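Local coordinates for nicotinate-nucleotide diphosphorylase (Carboxylating) (Streptococcus pyogenes GA06023, PDB 5HUO), which probably catalyses the formation of nicotinate ribonucleotide, carbon dioxide and diphosphate from quinolinate and phosphoribosyl diphosphate, a step in NAD(+) biosynthesis, at residues T90-V95 with L126-V131; H101-G106 with D113-I118; F173-V178 with H186-S191; A233-A238 with I259-G264. All coordinates share one frame; numbering follows the deposited sequence.

The four contacts run along the two-domain architecture of quinolinate phosphoribosyltransferases. Interactions 1 and 2 both belong to the N-terminal domain, with centres about 17 Å apart, and they meet where Val95 CG1 packs 3.5 Å from Ile118 CG2. Interaction 3 borders a bound sulfate and is tied to interaction 2 by a probable hydrogen bond of 2.6 Å between Asp105 OD2 and Tyr176 OH, a link between the two family regions. Interaction 4 lies in the outer helical layer of the C-terminal barrel, its centre about 27 Å from that of interaction 3 and about 54 Å from that of interaction 1. Interactions 1 and 3 both also touch the second subunit of the hexamer.

Interaction 1 (T90-V95 with L126-V131); sequences TLFDEV and LTCERV
Phe92 and Cys128 form a sulfur-aromatic contact that joins helix 82-92 to the long helix 122-153, both in the N-terminal domain of this quinolinate phosphoribosyltransferase. The sulfur carries most of the meeting. Cys128 SG lies 3.9 Å from the centroid of the Phe92 ring and 34° off the ring normal, an oblique approach displaced toward the root of the ring, with SG 3.4 Å from both Phe92 CG and Phe92 CB. Their alpha carbons, Phe92 CA and Cys128 CA, stand 7.5 Å apart, a distance spanned by the two side chains together.

Apolar packing supplies the second element. Phe92 has its ring swung anti to the backbone N (chi1 -166°), which carries the far end of the ring to the residue just before Cys128. There Phe92 CZ meets the methyl of Thr127, with CG2 at 3.8 Å, and the two side chains cross at about a right angle.

Polar interactions do not bridge the two segments, yet they bear on the threonine. Thr127 OG1 is hydrogen-bonded to Asp54 OD2 and to the backbone O of Arg123, and these partners probably help to fix the rotation that presents CG2 to the ring. Near the other end, Asp93 OD2 bonds to Ser124 OG, tying the loop after helix 82-92 to helix 122-153. Phe89, one turn before Phe92, also packs on Cys128. The ring thus has two partners on one helix: SG near its root, and Thr127 CG2 at its far end, 4.2 Å from Phe92 CE1.

Interaction 2 (H101-G106 with D113-I118); sequences HQFKDG and DLVLEI
Phe103 reaches from the loop 101-106 to residues 113-115, and its partners change from Val115 at the root to Leu114 and then Asp113 at the tip. At the root, CB packs on the Val115 side chain, 4.2 Å from CG1. Beyond CG, CD2 comes to 3.6 Å from Val115 CA, while Val115 CG2 sits over one face of the ring. Further along, the ring turns its edge to the backbone: CE2 is 3.5 Å from Leu114 O, which lies near the ring plane. At the tip, CZ is 3.5 Å from Asp113 OD2, which also lies near the ring plane, with the ring and carboxylate planes 38° apart. That oxygen is held in place by a hydrogen bond from Thr110 N.

The aromatic edge thus faces oxygen atoms and one face meets a methyl. A water molecule, also in the ring plane, extends the polar side: it accepts from His101 N at 3.0 Å and lies 2.6 Å from Leu114 O. His101 CD2 approaches the same carbonyl oxygen, at 3.6 Å.

Within the fold, strand 114-119 runs antiparallel between strands 66-73 and 95-98, and Val115 and Leu116 both face Leu71 in a classic beta bulge. Val115 also packs on Leu82, so the loop side chain rests on an inner strand of the four-stranded sheet, which also contacts helix 82-92.

Interaction 3 (F173-V178 with H186-S191); sequences FEKYAV and HRFNLS. With SO4 (sulfate ion), chain J.
Lys175 leaves helix 171-180 with CG beside the backbone N and bends at its second torsion (chi2 -94°), after which the chain runs straight to bring NZ up to the backbone of His186 and Arg187. This meeting lies in the alpha/beta barrel part of the quinolinate phosphoribosyltransferase fold, where helix and loop are both buried. Lys175 NZ donates to Arg187 O at 3.1 Å, from a position 52° above the carbonyl plane, and makes a weak bond to His186 O at 3.5 Å. Its strongest partner is Asp162, through a salt bridge, and Thr163 O accepts as well, so several oxygens share the buried ammonium. Lower down the chain, Lys175 CG rests 4.3 Å from Phe188 CE1.

The Arg187 side chain leads away from the helix, to the sulfate. The two residues of the loop also brace each other: Arg187 N bonds to His186 ND1 at 2.9 Å, in the imidazole plane, while His186 NE2 reaches Glu269. Arg164 lies close to the same guanidinium, and Ser56 of the second subunit packs on Arg187. A basic pocket for an anion is consistent with substrates, quinolinate and phosphoribosyl diphosphate, that carry carboxylate and phosphate groups. The sulfate, probably from the crystallisation liquor, meets the guanidinium at its edge: its O3, in the plane of that group, accepts from Arg187 NE at 3.1 Å and Arg187 NH2 at 2.8 Å.

Interaction 4 (A233-A238 with I259-G264); sequences AAEEAA and ITLIAG
Neighbouring helices in the outer layer of the C-terminal alpha/beta barrel meet here: helix 231-240 and helix 252-262 come before and after strand 244-248, which lies in the parallel sheet between 224-228 and 267-271. Between residues 233-238 and 259-264 the nearest alpha carbons, Ala238 CA and Ile262 CA, are 5.8 Å apart.

Ile262 is the central side chain. Its CG1 packs on Ala238 CB at 4.1 Å, and CG2 touches the same methyl. CG1 also reaches 4.2 Å from the backbone O of Ala234, one turn earlier, so the isoleucine lies along the ridge made by the two alanines. Beside it, Leu261 crosses Glu235 at about a right angle. Leu261 CD2 meets Glu235 CB at 4.0 Å, while the glutamate chain, bent at its second torsion (48°), lays OE1 beside Leu261 CG.

Ile245 of strand 244-248 touches both Ala238 and Ile262 and so joins the helices to the sheet. No hydrogen bond links the two segments, and Glu235 OE1 makes a long, weak ion pair with Arg265. Carbon contacts make up nearly all of the cohesion, consistent with a close approach allowed by the small alanines and held mainly by apolar packing.

Interaction 1 (T90-V95 with L126-V131)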
loop_
_atom_site.group_PDB
_atom_site.type_symbol
_atom_site.label_atom_id
_atom_site.label_comp_id
_atom_site.label_asym_id
_atom_site.label_seq_id
_atom_site.Cartn_x
_atom_site.Cartn_y
_atom_site.Cartn_z
ATOM N N THR A 90 9.100 -9.405 17.409
ATOM C CA THR A 90 10.267 -9.357 16.544
ATOM C C THR A 90 10.218 -8.310 15.412
ATOM O O THR A 90 11.232 -7.767 15.019
ATOM C CB THR A 90 10.473 -10.752 15.969
ATOM O OG1 THR A 90 10.951 -11.558 17.031
ATOM C CG2 THR A 90 11.489 -10.770 14.966
ATOM N N LEU A 91 9.042 -8.060 14.869
ATOM C CA LEU A 91 8.843 -6.943 13.936
ATOM C C LEU A 91 9.002 -5.561 14.587
ATOM O O LEU A 91 9.435 -4.611 13.948
ATOM C CB LEU A 91 7.450 -6.972 13.392
ATOM C CG LEU A 91 7.140 -8.060 12.391
ATOM C CD1 LEU A 91 5.633 -8.062 12.173
ATOM C CD2 LEU A 91 7.861 -7.811 11.083
ATOM N N PHE A 92 8.676 -5.493 15.869
ATOM C CA PHE A 92 8.708 -4.249 16.641
ATOM C C PHE A 92 10.097 -3.881 17.190
ATOM O O PHE A 92 10.480 -2.712 17.202
ATOM C CB PHE A 92 7.741 -4.365 17.812
ATOM C CG PHE A 92 7.422 -3.057 18.495
ATOM C CD1 PHE A 92 6.420 -2.224 18.018
ATOM C CD2 PHE A 92 8.107 -2.685 19.632
ATOM C CE1 PHE A 92 6.127 -1.012 18.649
ATOM C CE2 PHE A 92 7.823 -1.486 20.275
ATOM C CZ PHE A 92 6.825 -0.639 19.788
ATOM N N ASP A 93 10.838 -4.876 17.637
ATOM C CA ASP A 93 12.091 -4.634 18.324
ATOM C C ASP A 93 12.922 -5.913 18.388
ATOM O O ASP A 93 12.543 -6.924 17.867
ATOM C CB ASP A 93 11.796 -4.053 19.733
ATOM C CG ASP A 93 13.028 -3.405 20.394
ATOM O OD1 ASP A 93 13.946 -2.970 19.655
ATOM O OD2 ASP A 93 13.149 -3.417 21.633
ATOM N N GLU A 94 14.084 -5.822 19.016
ATOM C CA GLU A 94 14.962 -6.969 19.207
ATOM C C GLU A 94 14.523 -7.672 20.462
ATOM O O GLU A 94 14.574 -7.121 21.560
ATOM C CB GLU A 94 16.401 -6.550 19.320
ATOM C CG GLU A 94 17.024 -6.164 17.996
ATOM C CD GLU A 94 18.459 -6.653 17.855
ATOM O OE1 GLU A 94 19.250 -5.945 17.206
ATOM O OE2 GLU A 94 18.810 -7.750 18.366
ATOM N N VAL A 95 14.002 -8.865 20.276
ATOM C CA VAL A 95 13.404 -9.607 21.352
ATOM C C VAL A 95 13.793 -11.029 21.186
ATOM O O VAL A 95 13.750 -11.564 20.092
ATOM C CB VAL A 95 11.869 -9.492 21.331
ATOM C CG1 VAL A 95 11.221 -10.371 22.388
ATOM C CG2 VAL A 95 11.431 -8.046 21.560
ATOM N N LEU A 126 5.730 -4.647 26.788
ATOM C CA LEU A 126 4.395 -4.216 27.189
ATOM C C LEU A 126 3.579 -3.663 26.038
ATOM O O LEU A 126 2.400 -3.868 25.963
ATOM C CB LEU A 126 4.476 -3.205 28.301
ATOM C CG LEU A 126 5.194 -3.697 29.546
ATOM C CD1 LEU A 126 5.043 -2.710 30.687
ATOM C CD2 LEU A 126 4.698 -5.062 29.988
ATOM N N THR A 127 4.227 -2.989 25.129
ATOM C CA THR A 127 3.533 -2.401 24.032
ATOM C C THR A 127 3.061 -3.476 23.079
ATOM O O THR A 127 2.023 -3.338 22.441
ATOM C CB THR A 127 4.441 -1.361 23.315
ATOM O OG1 THR A 127 4.681 -0.293 24.224
ATOM C CG2 THR A 127 3.788 -0.762 22.108
ATOM N N CYS A 128 3.867 -4.501 22.879
ATOM C CA CYS A 128 3.495 -5.592 21.932
ATOM C C CYS A 128 2.524 -6.652 22.485
ATOM O O CYS A 128 2.002 -7.445 21.729
ATOM C CB CYS A 128 4.735 -6.317 21.416
ATOM S SG CYS A 128 5.682 -5.337 20.284
ATOM N N GLU A 129 2.342 -6.660 23.786
ATOM C CA GLU A 129 1.654 -7.731 24.480
ATOM C C GLU A 129 0.247 -8.075 23.950
ATOM O O GLU A 129 -0.038 -9.194 23.586
ATOM C CB GLU A 129 1.594 -7.374 25.947
ATOM C CG GLU A 129 0.609 -8.162 26.798
ATOM C CD GLU A 129 0.618 -7.690 28.267
ATOM O OE1 GLU A 129 -0.305 -8.097 29.014
ATOM O OE2 GLU A 129 1.553 -6.904 28.655
ATOM N N ARG A 130 -0.606 -7.091 23.875
ATOM C CA ARG A 130 -2.059 -7.287 23.605
ATOM C C ARG A 130 -2.262 -7.800 22.194
ATOM O O ARG A 130 -3.040 -8.712 21.963
ATOM C CB ARG A 130 -2.802 -5.989 23.869
ATOM C CG ARG A 130 -4.277 -5.892 23.577
ATOM C CD ARG A 130 -5.091 -7.112 23.888
ATOM N NE ARG A 130 -4.823 -7.637 25.203
ATOM C CZ ARG A 130 -4.937 -8.924 25.558
ATOM N NH1 ARG A 130 -5.326 -9.887 24.701
ATOM N NH2 ARG A 130 -4.614 -9.260 26.796
ATOM N N VAL A 131 -1.528 -7.231 21.244
ATOM C CA VAL A 131 -1.654 -7.677 19.843
ATOM C C VAL A 131 -1.185 -9.111 19.694
ATOM O O VAL A 131 -1.824 -9.926 19.063
ATOM C CB VAL A 131 -0.863 -6.762 18.873
ATOM C CG1 VAL A 131 -0.745 -7.395 17.508
ATOM C CG2 VAL A 131 -1.564 -5.420 18.763
#

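Interaction 2 (H101-G106 with D113-I118)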
loop_
_atom_site.group_PDB
_atom_site.type_symbol
_atom_site.label_atom_id
_atom_site.label_comp_id
_atom_site.label_asym_id
_atom_site.label_seq_id
_atom_site.Cartn_x
_atom_site.Cartn_y
_atom_site.Cartn_z
ATOM N N HIS A 101 9.927 -25.669 28.094
ATOM C CA HIS A 101 9.248 -26.957 27.904
ATOM C C HIS A 101 9.100 -27.396 26.435
ATOM O O HIS A 101 8.407 -28.366 26.138
ATOM C CB HIS A 101 7.887 -26.915 28.550
ATOM C CG HIS A 101 7.942 -26.762 30.007
ATOM N ND1 HIS A 101 8.672 -27.586 30.804
ATOM C CD2 HIS A 101 7.358 -25.874 30.822
ATOM C CE1 HIS A 101 8.544 -27.221 32.058
ATOM N NE2 HIS A 101 7.764 -26.173 32.099
ATOM N N GLN A 102 9.776 -26.683 25.545
ATOM C CA GLN A 102 9.776 -27.000 24.130
ATOM C C GLN A 102 8.398 -27.070 23.552
ATOM O O GLN A 102 8.090 -27.979 22.761
ATOM C CB GLN A 102 10.539 -28.292 23.873
ATOM C CG GLN A 102 12.003 -28.051 24.182
ATOM C CD GLN A 102 12.903 -29.265 23.998
ATOM O OE1 GLN A 102 13.124 -30.054 24.945
ATOM N NE2 GLN A 102 13.430 -29.438 22.787
ATOM N N PHE A 103 7.553 -26.161 23.949
ATOM C CA PHE A 103 6.148 -26.114 23.444
ATOM C C PHE A 103 6.116 -25.801 21.971
ATOM O O PHE A 103 6.878 -24.993 21.484
ATOM C CB PHE A 103 5.297 -25.021 24.166
ATOM C CG PHE A 103 4.557 -25.493 25.364
ATOM C CD1 PHE A 103 3.412 -26.264 25.244
ATOM C CD2 PHE A 103 5.002 -25.162 26.635
ATOM C CE1 PHE A 103 2.737 -26.726 26.365
ATOM C CE2 PHE A 103 4.334 -25.627 27.783
ATOM C CZ PHE A 103 3.204 -26.425 27.643
ATOM N N LYS A 104 5.215 -26.439 21.266
ATOM C CA LYS A 104 4.972 -26.063 19.859
ATOM C C LYS A 104 3.520 -26.204 19.466
ATOM O O LYS A 104 2.705 -26.833 20.182
ATOM C CB LYS A 104 5.857 -26.823 18.880
ATOM C CG LYS A 104 5.737 -28.314 18.930
ATOM C CD LYS A 104 6.970 -28.944 18.288
ATOM C CE LYS A 104 6.982 -30.473 18.484
ATOM N NZ LYS A 104 6.067 -31.146 17.508
ATOM N N ASP A 105 3.174 -25.569 18.346
ATOM C CA ASP A 105 1.778 -25.590 17.873
ATOM C C ASP A 105 1.348 -27.046 17.728
ATOM O O ASP A 105 2.101 -27.859 17.269
ATOM C CB ASP A 105 1.604 -24.836 16.561
ATOM C CG ASP A 105 1.513 -23.360 16.757
ATOM O OD1 ASP A 105 1.636 -22.868 17.913
ATOM O OD2 ASP A 105 1.333 -22.625 15.761
ATOM N N GLY A 106 0.155 -27.326 18.237
ATOM C CA GLY A 106 -0.422 -28.673 18.302
ATOM C C GLY A 106 -0.482 -29.273 19.691
ATOM O O GLY A 106 -1.235 -30.214 19.925
ATOM N N ASP A 113 0.427 -23.482 32.686
ATOM C CA ASP A 113 1.621 -23.911 31.925
ATOM C C ASP A 113 2.439 -22.713 31.452
ATOM O O ASP A 113 1.894 -21.735 30.971
ATOM C CB ASP A 113 1.234 -24.658 30.689
ATOM C CG ASP A 113 0.818 -26.027 30.948
ATOM O OD1 ASP A 113 0.772 -26.412 32.160
ATOM O OD2 ASP A 113 0.509 -26.724 29.933
ATOM N N LEU A 114 3.751 -22.825 31.609
ATOM C CA LEU A 114 4.680 -21.816 31.114
ATOM C C LEU A 114 5.052 -22.126 29.637
ATOM O O LEU A 114 5.926 -22.938 29.339
ATOM C CB LEU A 114 5.927 -21.741 31.984
ATOM C CG LEU A 114 7.061 -20.879 31.423
ATOM C CD1 LEU A 114 6.683 -19.435 31.417
ATOM C CD2 LEU A 114 8.319 -21.068 32.261
ATOM N N VAL A 115 4.391 -21.431 28.739
ATOM C CA VAL A 115 4.557 -21.664 27.315
ATOM C C VAL A 115 5.834 -21.017 26.750
ATOM O O VAL A 115 6.576 -21.624 26.018
ATOM C CB VAL A 115 3.354 -21.120 26.556
ATOM C CG1 VAL A 115 3.536 -21.318 25.051
ATOM C CG2 VAL A 115 2.079 -21.813 27.032
ATOM N N LEU A 116 6.083 -19.789 27.150
ATOM C CA LEU A 116 7.252 -19.043 26.708
ATOM C C LEU A 116 7.710 -18.008 27.743
ATOM O O LEU A 116 6.911 -17.473 28.495
ATOM C CB LEU A 116 6.938 -18.273 25.418
ATOM C CG LEU A 116 7.304 -18.859 24.090
ATOM C CD1 LEU A 116 7.331 -17.719 23.090
ATOM C CD2 LEU A 116 8.638 -19.565 24.034
ATOM N N GLU A 117 9.000 -17.695 27.667
ATOM C CA GLU A 117 9.548 -16.533 28.289
ATOM C C GLU A 117 9.983 -15.615 27.209
ATOM O O GLU A 117 10.574 -16.015 26.236
ATOM C CB GLU A 117 10.696 -16.902 29.185
ATOM C CG GLU A 117 10.230 -17.449 30.532
ATOM C CD GLU A 117 11.318 -18.206 31.306
ATOM O OE1 GLU A 117 12.262 -18.759 30.699
ATOM O OE2 GLU A 117 11.167 -18.276 32.555
ATOM N N ILE A 118 9.614 -14.367 27.374
ATOM C CA ILE A 118 9.942 -13.318 26.419
ATOM C C ILE A 118 10.953 -12.317 27.022
ATOM O O ILE A 118 10.685 -11.717 28.060
ATOM C CB ILE A 118 8.700 -12.527 25.980
ATOM C CG1 ILE A 118 7.655 -13.429 25.409
ATOM C CG2 ILE A 118 9.070 -11.495 24.899
ATOM C CD1 ILE A 118 6.620 -13.872 26.411
HETATM O O HOH W 1 8.071 -23.385 27.856
#

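Interaction 3 (F173-V178 with H186-S191)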
loop_
_atom_site.group_PDB
_atom_site.type_symbol
_atom_site.label_atom_id
_atom_site.label_comp_id
_atom_site.label_asym_id
_atom_site.label_seq_id
_atom_site.Cartn_x
_atom_site.Cartn_y
_atom_site.Cartn_z
ATOM N N PHE A 173 -4.818 -17.576 8.571
ATOM C CA PHE A 173 -4.401 -17.840 9.960
ATOM C C PHE A 173 -5.388 -18.837 10.550
ATOM O O PHE A 173 -5.015 -19.755 11.273
ATOM C CB PHE A 173 -4.402 -16.571 10.845
ATOM C CG PHE A 173 -3.373 -15.533 10.480
ATOM C CD1 PHE A 173 -3.589 -14.646 9.480
ATOM C CD2 PHE A 173 -2.226 -15.401 11.184
ATOM C CE1 PHE A 173 -2.636 -13.692 9.139
ATOM C CE2 PHE A 173 -1.268 -14.472 10.831
ATOM C CZ PHE A 173 -1.467 -13.616 9.800
ATOM N N GLU A 174 -6.641 -18.647 10.249
ATOM C CA GLU A 174 -7.699 -19.522 10.749
ATOM C C GLU A 174 -7.591 -20.897 10.120
ATOM O O GLU A 174 -7.718 -21.896 10.775
ATOM C CB GLU A 174 -9.064 -18.889 10.525
ATOM C CG GLU A 174 -9.185 -17.581 11.308
ATOM C CD GLU A 174 -10.555 -16.943 11.241
ATOM O OE1 GLU A 174 -11.344 -17.212 10.278
ATOM O OE2 GLU A 174 -10.873 -16.152 12.157
ATOM N N LYS A 175 -7.275 -20.946 8.847
ATOM C CA LYS A 175 -7.111 -22.239 8.160
ATOM C C LYS A 175 -5.997 -22.989 8.852
ATOM O O LYS A 175 -6.047 -24.210 8.990
ATOM C CB LYS A 175 -6.813 -22.039 6.682
ATOM C CG LYS A 175 -8.014 -21.456 5.928
ATOM C CD LYS A 175 -8.876 -22.537 5.277
ATOM C CE LYS A 175 -10.178 -21.950 4.759
ATOM N NZ LYS A 175 -11.000 -22.944 4.021
ATOM N N TYR A 176 -4.944 -22.263 9.217
ATOM C CA TYR A 176 -3.769 -22.875 9.805
ATOM C C TYR A 176 -4.190 -23.499 11.146
ATOM O O TYR A 176 -3.841 -24.651 11.430
ATOM C CB TYR A 176 -2.627 -21.842 9.977
ATOM C CG TYR A 176 -1.490 -22.294 10.871
ATOM C CD1 TYR A 176 -0.589 -23.277 10.457
ATOM C CD2 TYR A 176 -1.352 -21.777 12.171
ATOM C CE1 TYR A 176 0.425 -23.726 11.299
ATOM C CE2 TYR A 176 -0.307 -22.189 12.981
ATOM C CZ TYR A 176 0.562 -23.195 12.538
ATOM O OH TYR A 176 1.533 -23.658 13.365
ATOM N N ALA A 177 -4.876 -22.719 11.971
ATOM C CA ALA A 177 -5.318 -23.168 13.287
ATOM C C ALA A 177 -6.179 -24.423 13.243
ATOM O O ALA A 177 -6.054 -25.309 14.095
ATOM C CB ALA A 177 -6.129 -22.082 13.959
ATOM N N VAL A 178 -7.050 -24.494 12.269
ATOM C CA VAL A 178 -7.788 -25.715 12.028
ATOM C C VAL A 178 -6.847 -26.934 11.758
ATOM O O VAL A 178 -7.094 -28.022 12.242
ATOM C CB VAL A 178 -8.749 -25.553 10.841
ATOM C CG1 VAL A 178 -9.355 -26.904 10.429
ATOM C CG2 VAL A 178 -9.836 -24.550 11.186
ATOM N N HIS A 186 -10.592 -26.959 3.525
ATOM C CA HIS A 186 -11.363 -26.966 2.293
ATOM C C HIS A 186 -10.698 -25.942 1.374
ATOM O O HIS A 186 -9.743 -25.284 1.758
ATOM C CB HIS A 186 -12.821 -26.605 2.621
ATOM C CG HIS A 186 -13.817 -27.226 1.702
ATOM N ND1 HIS A 186 -13.760 -27.071 0.334
ATOM C CD2 HIS A 186 -14.861 -28.048 1.944
ATOM C CE1 HIS A 186 -14.713 -27.784 -0.229
ATOM N NE2 HIS A 186 -15.390 -28.396 0.726
ATOM N N ARG A 187 -11.240 -25.695 0.201
ATOM C CA ARG A 187 -10.767 -24.586 -0.635
ATOM C C ARG A 187 -10.681 -23.291 0.112
ATOM O O ARG A 187 -11.539 -22.968 0.991
ATOM C CB ARG A 187 -11.652 -24.405 -1.845
ATOM C CG ARG A 187 -13.045 -23.910 -1.559
ATOM C CD ARG A 187 -13.859 -23.812 -2.831
ATOM N NE ARG A 187 -15.198 -23.292 -2.536
ATOM C CZ ARG A 187 -15.966 -22.653 -3.409
ATOM N NH1 ARG A 187 -15.545 -22.434 -4.643
ATOM N NH2 ARG A 187 -17.161 -22.217 -3.043
ATOM N N PHE A 188 -9.622 -22.588 -0.160
ATOM C CA PHE A 188 -9.353 -21.297 0.394
ATOM C C PHE A 188 -10.249 -20.195 -0.128
ATOM O O PHE A 188 -10.321 -19.103 0.413
ATOM C CB PHE A 188 -7.971 -20.874 -0.055
ATOM C CG PHE A 188 -7.374 -19.797 0.779
ATOM C CD1 PHE A 188 -6.871 -20.064 2.026
ATOM C CD2 PHE A 188 -7.414 -18.490 0.339
ATOM C CE1 PHE A 188 -6.373 -19.041 2.789
ATOM C CE2 PHE A 188 -6.975 -17.449 1.121
ATOM C CZ PHE A 188 -6.430 -17.725 2.345
ATOM N N ASN A 189 -10.837 -20.443 -1.270
ATOM C CA ASN A 189 -11.216 -19.388 -2.187
ATOM C C ASN A 189 -12.292 -19.756 -3.128
ATOM O O ASN A 189 -12.475 -20.907 -3.403
ATOM C CB ASN A 189 -10.016 -19.161 -3.078
ATOM C CG ASN A 189 -9.597 -17.788 -3.048
ATOM O OD1 ASN A 189 -10.324 -16.975 -2.571
ATOM N ND2 ASN A 189 -8.421 -17.502 -3.512
ATOM N N LEU A 190 -12.856 -18.759 -3.776
ATOM C CA LEU A 190 -13.724 -19.010 -4.959
ATOM C C LEU A 190 -12.926 -19.365 -6.215
ATOM O O LEU A 190 -13.474 -19.922 -7.123
ATOM C CB LEU A 190 -14.619 -17.814 -5.278
ATOM C CG LEU A 190 -15.690 -17.554 -4.222
ATOM C CD1 LEU A 190 -16.400 -16.246 -4.475
ATOM C CD2 LEU A 190 -16.690 -18.704 -4.167
ATOM N N SER A 191 -11.637 -19.066 -6.191
ATOM C CA SER A 191 -10.714 -19.363 -7.279
ATOM C C SER A 191 -10.058 -20.739 -7.201
ATOM O O SER A 191 -9.564 -21.234 -8.138
ATOM C CB SER A 191 -9.617 -18.294 -7.327
ATOM O OG SER A 191 -10.146 -17.006 -7.582
HETATM S S SO4 J . -17.269 -23.324 1.003
HETATM O O1 SO4 J . -17.898 -24.504 1.654
HETATM O O2 SO4 J . -15.805 -23.350 1.238
HETATM O O3 SO4 J . -17.450 -23.250 -0.458
HETATM O O4 SO4 J . -17.926 -22.153 1.586
#

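Interaction 4 (A233-A238 with I259-G264)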
loop_
_atom_site.group_PDB
_atom_site.type_symbol
_atom_site.label_atom_id
_atom_site.label_comp_id
_atom_site.label_asym_id
_atom_site.label_seq_id
_atom_site.Cartn_x
_atom_site.Cartn_y
_atom_site.Cartn_z
ATOM N N ALA A 233 -30.558 -36.435 -7.133
ATOM C CA ALA A 233 -29.456 -35.515 -7.506
ATOM C C ALA A 233 -28.075 -36.109 -7.188
ATOM O O ALA A 233 -27.138 -35.978 -7.954
ATOM C CB ALA A 233 -29.630 -34.156 -6.827
ATOM N N ALA A 234 -27.978 -36.763 -6.042
ATOM C CA ALA A 234 -26.750 -37.486 -5.660
ATOM C C ALA A 234 -26.365 -38.538 -6.698
ATOM O O ALA A 234 -25.210 -38.686 -7.062
ATOM C CB ALA A 234 -26.917 -38.141 -4.313
ATOM N N GLU A 235 -27.371 -39.232 -7.202
ATOM C CA GLU A 235 -27.177 -40.223 -8.276
ATOM C C GLU A 235 -26.668 -39.549 -9.546
ATOM O O GLU A 235 -25.639 -39.922 -10.099
ATOM C CB GLU A 235 -28.489 -40.987 -8.592
ATOM C CG GLU A 235 -28.495 -41.788 -9.897
ATOM C CD GLU A 235 -27.249 -42.651 -10.041
ATOM O OE1 GLU A 235 -26.381 -42.679 -9.149
ATOM O OE2 GLU A 235 -27.045 -43.231 -11.096
ATOM N N GLU A 236 -27.439 -38.561 -9.986
ATOM C CA GLU A 236 -27.143 -37.782 -11.196
ATOM C C GLU A 236 -25.667 -37.349 -11.190
ATOM O O GLU A 236 -24.905 -37.610 -12.136
ATOM C CB GLU A 236 -28.085 -36.561 -11.262
ATOM C CG GLU A 236 -28.418 -36.052 -12.655
ATOM C CD GLU A 236 -29.366 -34.849 -12.642
ATOM O OE1 GLU A 236 -30.152 -34.683 -11.675
ATOM O OE2 GLU A 236 -29.334 -34.059 -13.606
ATOM N N ALA A 237 -25.288 -36.736 -10.073
ATOM C CA ALA A 237 -23.937 -36.212 -9.835
ATOM C C ALA A 237 -22.877 -37.290 -9.859
ATOM O O ALA A 237 -21.870 -37.123 -10.511
ATOM C CB ALA A 237 -23.882 -35.500 -8.515
ATOM N N ALA A 238 -23.089 -38.391 -9.157
ATOM C CA ALA A 238 -22.106 -39.517 -9.172
ATOM C C ALA A 238 -21.884 -40.062 -10.579
ATOM O O ALA A 238 -20.755 -40.335 -10.998
ATOM C CB ALA A 238 -22.540 -40.649 -8.266
ATOM N N ILE A 259 -24.861 -43.200 0.155
ATOM C CA ILE A 259 -23.531 -43.832 0.161
ATOM C C ILE A 259 -23.484 -45.059 -0.758
ATOM O O ILE A 259 -22.632 -45.151 -1.657
ATOM C CB ILE A 259 -23.133 -44.286 1.562
ATOM C CG1 ILE A 259 -22.938 -43.069 2.458
ATOM C CG2 ILE A 259 -21.868 -45.129 1.492
ATOM C CD1 ILE A 259 -22.338 -43.419 3.810
ATOM N N THR A 260 -24.436 -45.960 -0.514
ATOM C CA THR A 260 -24.597 -47.209 -1.255
ATOM C C THR A 260 -24.865 -46.930 -2.725
ATOM O O THR A 260 -24.307 -47.564 -3.608
ATOM C CB THR A 260 -25.838 -47.947 -0.751
ATOM O OG1 THR A 260 -25.692 -48.186 0.649
ATOM C CG2 THR A 260 -25.981 -49.267 -1.441
ATOM N N LEU A 261 -25.730 -45.956 -2.950
ATOM C CA LEU A 261 -26.059 -45.508 -4.272
ATOM C C LEU A 261 -24.870 -44.955 -5.065
ATOM O O LEU A 261 -24.719 -45.237 -6.227
ATOM C CB LEU A 261 -27.105 -44.439 -4.134
ATOM C CG LEU A 261 -27.619 -43.764 -5.384
ATOM C CD1 LEU A 261 -28.326 -44.790 -6.258
ATOM C CD2 LEU A 261 -28.568 -42.655 -4.981
ATOM N N ILE A 262 -24.051 -44.145 -4.425
ATOM C CA ILE A 262 -22.875 -43.554 -5.066
ATOM C C ILE A 262 -21.764 -44.554 -5.334
ATOM O O ILE A 262 -21.057 -44.432 -6.303
ATOM C CB ILE A 262 -22.315 -42.412 -4.206
ATOM C CG1 ILE A 262 -23.283 -41.210 -4.255
ATOM C CG2 ILE A 262 -20.916 -41.996 -4.675
ATOM C CD1 ILE A 262 -23.010 -40.130 -3.219
ATOM N N ALA A 263 -21.583 -45.497 -4.427
ATOM C CA ALA A 263 -20.641 -46.632 -4.638
ATOM C C ALA A 263 -19.208 -46.200 -4.938
ATOM O O ALA A 263 -18.529 -46.770 -5.788
ATOM C CB ALA A 263 -21.145 -47.537 -5.754
ATOM N N GLY A 264 -18.761 -45.163 -4.247
ATOM C CA GLY A 264 -17.354 -44.712 -4.340
ATOM C C GLY A 264 -16.989 -44.016 -5.634
ATOM O O GLY A 264 -15.824 -43.817 -5.923
#